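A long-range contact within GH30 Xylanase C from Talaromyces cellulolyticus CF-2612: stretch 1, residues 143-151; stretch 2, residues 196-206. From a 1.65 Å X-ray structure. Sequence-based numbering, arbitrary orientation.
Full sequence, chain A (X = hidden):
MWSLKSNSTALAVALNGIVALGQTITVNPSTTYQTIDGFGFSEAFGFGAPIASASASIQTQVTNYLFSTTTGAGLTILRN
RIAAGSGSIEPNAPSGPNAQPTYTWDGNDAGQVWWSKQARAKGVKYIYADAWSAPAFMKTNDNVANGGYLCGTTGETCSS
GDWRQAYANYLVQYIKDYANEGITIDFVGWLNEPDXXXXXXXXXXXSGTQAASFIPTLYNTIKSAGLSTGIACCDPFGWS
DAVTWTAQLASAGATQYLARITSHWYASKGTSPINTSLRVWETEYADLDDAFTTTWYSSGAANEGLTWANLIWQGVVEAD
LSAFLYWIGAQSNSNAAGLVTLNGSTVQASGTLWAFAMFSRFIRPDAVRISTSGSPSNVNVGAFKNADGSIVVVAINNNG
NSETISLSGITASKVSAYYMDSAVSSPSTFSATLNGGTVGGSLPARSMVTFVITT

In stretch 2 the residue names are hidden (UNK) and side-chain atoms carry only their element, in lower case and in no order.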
# COMPACT_ATOMS: atom_id res chain seq x y z
N ASN A 143 -16.03 17.46 15.21
CA ASN A 143 -14.99 16.67 15.93
C ASN A 143 -14.16 15.87 14.91
O ASN A 143 -14.70 15.41 13.88
CB ASN A 143 -15.64 15.76 16.96
CG ASN A 143 -14.67 15.26 18.00
OD1 ASN A 143 -13.85 14.37 17.77
ND2 ASN A 143 -14.76 15.85 19.18
N VAL A 144 -12.86 15.69 15.18
CA VAL A 144 -11.99 14.92 14.26
C VAL A 144 -12.30 13.43 14.38
O VAL A 144 -11.97 12.72 13.43
CB VAL A 144 -10.50 15.18 14.47
CG1 VAL A 144 -10.18 16.65 14.18
CG2 VAL A 144 -10.04 14.79 15.83
N ALA A 145 -12.91 12.98 15.47
CA ALA A 145 -13.10 11.53 15.73
C ALA A 145 -14.59 11.10 15.69
O ALA A 145 -15.49 11.96 15.66
CB ALA A 145 -12.45 11.18 17.05
N ASN A 146 -14.86 9.79 15.77
CA ASN A 146 -16.23 9.22 15.85
C ASN A 146 -17.07 9.65 14.64
O ASN A 146 -18.29 9.88 14.78
CB ASN A 146 -16.87 9.57 17.21
CG ASN A 146 -16.06 8.98 18.34
OD1 ASN A 146 -16.02 7.75 18.48
ND2 ASN A 146 -15.34 9.81 19.08
N GLY A 147 -16.47 9.64 13.45
CA GLY A 147 -17.18 9.82 12.17
C GLY A 147 -17.46 11.28 11.88
O GLY A 147 -16.54 12.10 12.03
N GLY A 148 -18.67 11.58 11.43
CA GLY A 148 -19.02 12.92 10.93
C GLY A 148 -18.76 13.00 9.46
O GLY A 148 -18.00 12.14 8.93
N TYR A 149 -19.39 13.97 8.78
CA TYR A 149 -19.31 14.08 7.31
C TYR A 149 -18.72 15.44 6.97
O TYR A 149 -18.93 16.39 7.73
CB TYR A 149 -20.69 13.90 6.67
CG TYR A 149 -21.34 12.56 6.91
CD1 TYR A 149 -22.00 12.26 8.08
CD2 TYR A 149 -21.25 11.58 5.95
CE1 TYR A 149 -22.55 10.99 8.29
CE2 TYR A 149 -21.80 10.32 6.15
CZ TYR A 149 -22.46 10.04 7.33
OH TYR A 149 -22.98 8.78 7.48
N LEU A 150 -18.08 15.56 5.82
CA LEU A 150 -17.63 16.87 5.32
C LEU A 150 -18.85 17.76 5.03
O LEU A 150 -19.69 17.39 4.22
CB LEU A 150 -16.81 16.64 4.05
CG LEU A 150 -16.33 17.93 3.38
CD1 LEU A 150 -15.36 18.69 4.26
CD2 LEU A 150 -15.66 17.53 2.06
N CYS A 151 -18.91 18.92 5.68
CA CYS A 151 -19.98 19.93 5.54
C CYS A 151 -20.12 20.32 4.07
O CYS A 151 -19.10 20.77 3.47
CB CYS A 151 -19.63 21.14 6.38
SG CYS A 151 -19.75 20.82 8.15
N UNK A 196 -16.45 3.49 8.43
CA UNK A 196 -16.05 3.09 9.80
C UNK A 196 -15.91 4.35 10.65
O UNK A 196 -15.25 5.31 10.20
c UNK A 196 -12.95 1.78 11.37
c UNK A 196 -14.79 2.23 9.71
c UNK A 196 -13.32 0.52 13.35
c UNK A 196 -14.67 0.40 13.03
o UNK A 196 -12.89 0.01 14.53
c UNK A 196 -12.47 1.23 12.54
c UNK A 196 -14.28 1.65 11.01
c UNK A 196 -15.13 0.95 11.85
N UNK A 197 -16.40 4.34 11.89
CA UNK A 197 -16.46 5.55 12.77
C UNK A 197 -15.84 5.26 14.13
O UNK A 197 -16.50 5.36 15.18
c UNK A 197 -17.87 6.09 12.90
o UNK A 197 -18.75 5.06 13.34
N UNK A 198 -14.52 4.95 14.16
CA UNK A 198 -13.87 4.65 15.43
C UNK A 198 -13.62 5.93 16.26
O UNK A 198 -13.81 7.02 15.78
c UNK A 198 -13.58 4.93 13.02
c UNK A 198 -12.24 4.83 13.73
c UNK A 198 -12.55 4.06 14.98
N UNK A 199 -13.17 5.73 17.51
CA UNK A 199 -12.83 6.81 18.48
C UNK A 199 -11.43 7.35 18.18
O UNK A 199 -10.56 7.41 19.09
o UNK A 199 -13.21 8.52 20.65
c UNK A 199 -12.91 6.28 19.92
c UNK A 199 -12.76 7.40 20.92
n UNK A 199 -12.10 7.13 22.04
N UNK A 200 -11.17 7.72 16.94
CA UNK A 200 -9.97 8.48 16.55
C UNK A 200 -10.30 9.07 15.19
O UNK A 200 -11.46 8.90 14.68
c UNK A 200 -8.89 4.08 14.05
c UNK A 200 -8.95 5.13 16.21
c UNK A 200 -8.68 5.33 13.49
c UNK A 200 -8.62 6.47 14.28
c UNK A 200 -9.03 3.98 15.42
o UNK A 200 -9.00 3.01 13.21
c UNK A 200 -8.74 6.40 15.66
c UNK A 200 -8.68 7.63 16.53
N UNK A 201 -9.36 9.81 14.63
CA UNK A 201 -9.57 10.55 13.37
C UNK A 201 -10.34 9.69 12.35
O UNK A 201 -9.88 8.57 11.98
o UNK A 201 -6.37 12.38 12.70
c UNK A 201 -8.27 10.93 12.66
c UNK A 201 -7.27 11.81 13.41
o UNK A 201 -7.33 11.82 14.64
N UNK A 202 -11.49 10.20 11.88
CA UNK A 202 -12.38 9.45 10.98
C UNK A 202 -13.33 10.42 10.32
O UNK A 202 -13.50 11.55 10.82
o UNK A 202 -13.70 8.87 12.87
c UNK A 202 -13.11 8.36 11.69
N UNK A 203 -13.88 9.99 9.21
CA UNK A 203 -14.82 10.85 8.43
C UNK A 203 -15.52 9.95 7.44
O UNK A 203 -14.88 9.06 6.87
c UNK A 203 -15.12 12.99 7.11
c UNK A 203 -13.54 14.16 5.16
s UNK A 203 -14.39 14.59 6.66
c UNK A 203 -14.14 12.04 7.75
N UNK A 204 -16.83 10.15 7.31
CA UNK A 204 -17.71 9.18 6.62
C UNK A 204 -18.17 9.66 5.24
O UNK A 204 -18.22 10.85 4.95
c UNK A 204 -19.87 8.14 9.73
c UNK A 204 -18.58 8.53 9.01
c UNK A 204 -18.89 8.87 7.55
c UNK A 204 -17.50 7.45 9.13
N UNK A 205 -18.65 8.68 4.49
CA UNK A 205 -19.50 8.89 3.29
C UNK A 205 -20.65 7.87 3.36
O UNK A 205 -20.44 6.77 3.87
c UNK A 205 -17.44 7.10 0.39
c UNK A 205 -18.17 7.34 1.74
c UNK A 205 -18.70 8.76 1.97
c UNK A 205 -17.63 9.84 1.88
N UNK A 206 -21.81 8.22 2.82
CA UNK A 206 -22.97 7.29 2.73
C UNK A 206 -22.85 6.45 1.46
O UNK A 206 -23.38 5.29 1.40
o UNK A 206 -24.27 9.02 1.73
c UNK A 206 -24.47 8.82 4.12
c UNK A 206 -24.28 8.09 2.81
O HOH W 1 -22.36 6.61 6.24
O HOH W 2 -17.50 13.31 4.19

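Position 196 carries one carbon and then a six-carbon ring bearing an oxygen; its CA-to-CB bond points away and the side chain touches nothing on stretch 1. The ring and its oxygen make this Tyr 196, a choice this contact does not explain.

At position 197 one carbon carries one oxygen. CB lies 3.9 Å from Gly 147 N, while the oxygen stays farther off at an exposed site, where a hydroxyl is at ease: Ser 197.

Three carbons at position 198 close a ring onto the backbone nitrogen, which only proline does. The CA-to-CB bond points away, while the carbonyl turns to useful work: Asn 146 N donates to the backbone O of 198 at 3.0 Å. Pro 198 thus serves through its backbone.

Position 199 has two carbons, the second bearing one oxygen and one nitrogen. CA-to-CB points away overall, yet the end of the side chain comes nearer, its oxygen meeting the side-chain nitrogen of Asn 146. This short amide is Asn 199: Asn 146 ND2 donates to Asn 199 OD1 at 2.9 Å, and an amide oxygen suits this place as acceptor.

At position 200 a second oxygen-bearing six-carbon ring is joined through one carbon. CA-to-CB points away; the backbone makes the contact, with Ala 145 CA 3.3 Å from the O of 200 in a CA-H...O approach. This is Tyr 200, whose ring the contact does not use.

At position 201 the second of two carbons holds two oxygens, and CA lies 3.2 Å from Val 144 O. The carboxylate means Asp 201. Its OD2 is hydrogen-bonded elsewhere in the structure, and the nearest side-chain approach is loose, Val 144 CG2 to Asp 201 OD1 at 4.2 Å.

Position 202 has one carbon and one oxygen, which accepts from Gly 147 N, while the backbone N donates to Val 144 O at 3.0 Å. This is Ser 202, its hydroxyl a relay: Gly 147 N donates to Ser 202 OG at 2.9 Å, and Ser 202 OG donates to Tyr 200 O, also at 2.9 Å.

Position 203 is an unbranched chain of two carbons, sulfur and carbon, its sulfur 4.1 Å from Leu 150 CB. Met 203 has the length to bring sulfur there at a buried place; SD is also hydrogen-bonded elsewhere in the structure.

Four carbons at position 204 fork at the second, and CA-to-CB points toward stretch 1. CB sits over one face of the Tyr 149 ring, 3.5 Å from Tyr 149 CE2. This is Leu 204, apolar like the ring face it covers; Leu 204 CG lies 3.7 Å from Gly 147 CA, and a CB on Gly 147 would clash with Leu 204 CD1.

At position 205 four carbons fork at the first, with one longer arm. CA-to-CB points away, but a water links the backbone O with Tyr 149 OH. The side chain of Ile 205 goes unused here.

Position 206 has one carbon carrying an oxygen and a carbon, the latter near Tyr 149 OH. It is Thr 206, whose methyl supplies that contact, CG2 of Thr 206 lying 3.7 Å from Tyr 149 OH.

The contact thus works without regular strands. Backbone hydrogen bonds, including Leu 204 N to Gly 148 O at 2.8 Å, fasten the two loops, Ser 202 and the asparagine pair add side-chain ties, and Tyr 149 with Leu 204 supplies apolar packing beside glycines.

Stretch 2, residues 196-206: YSPNYDSMLIT
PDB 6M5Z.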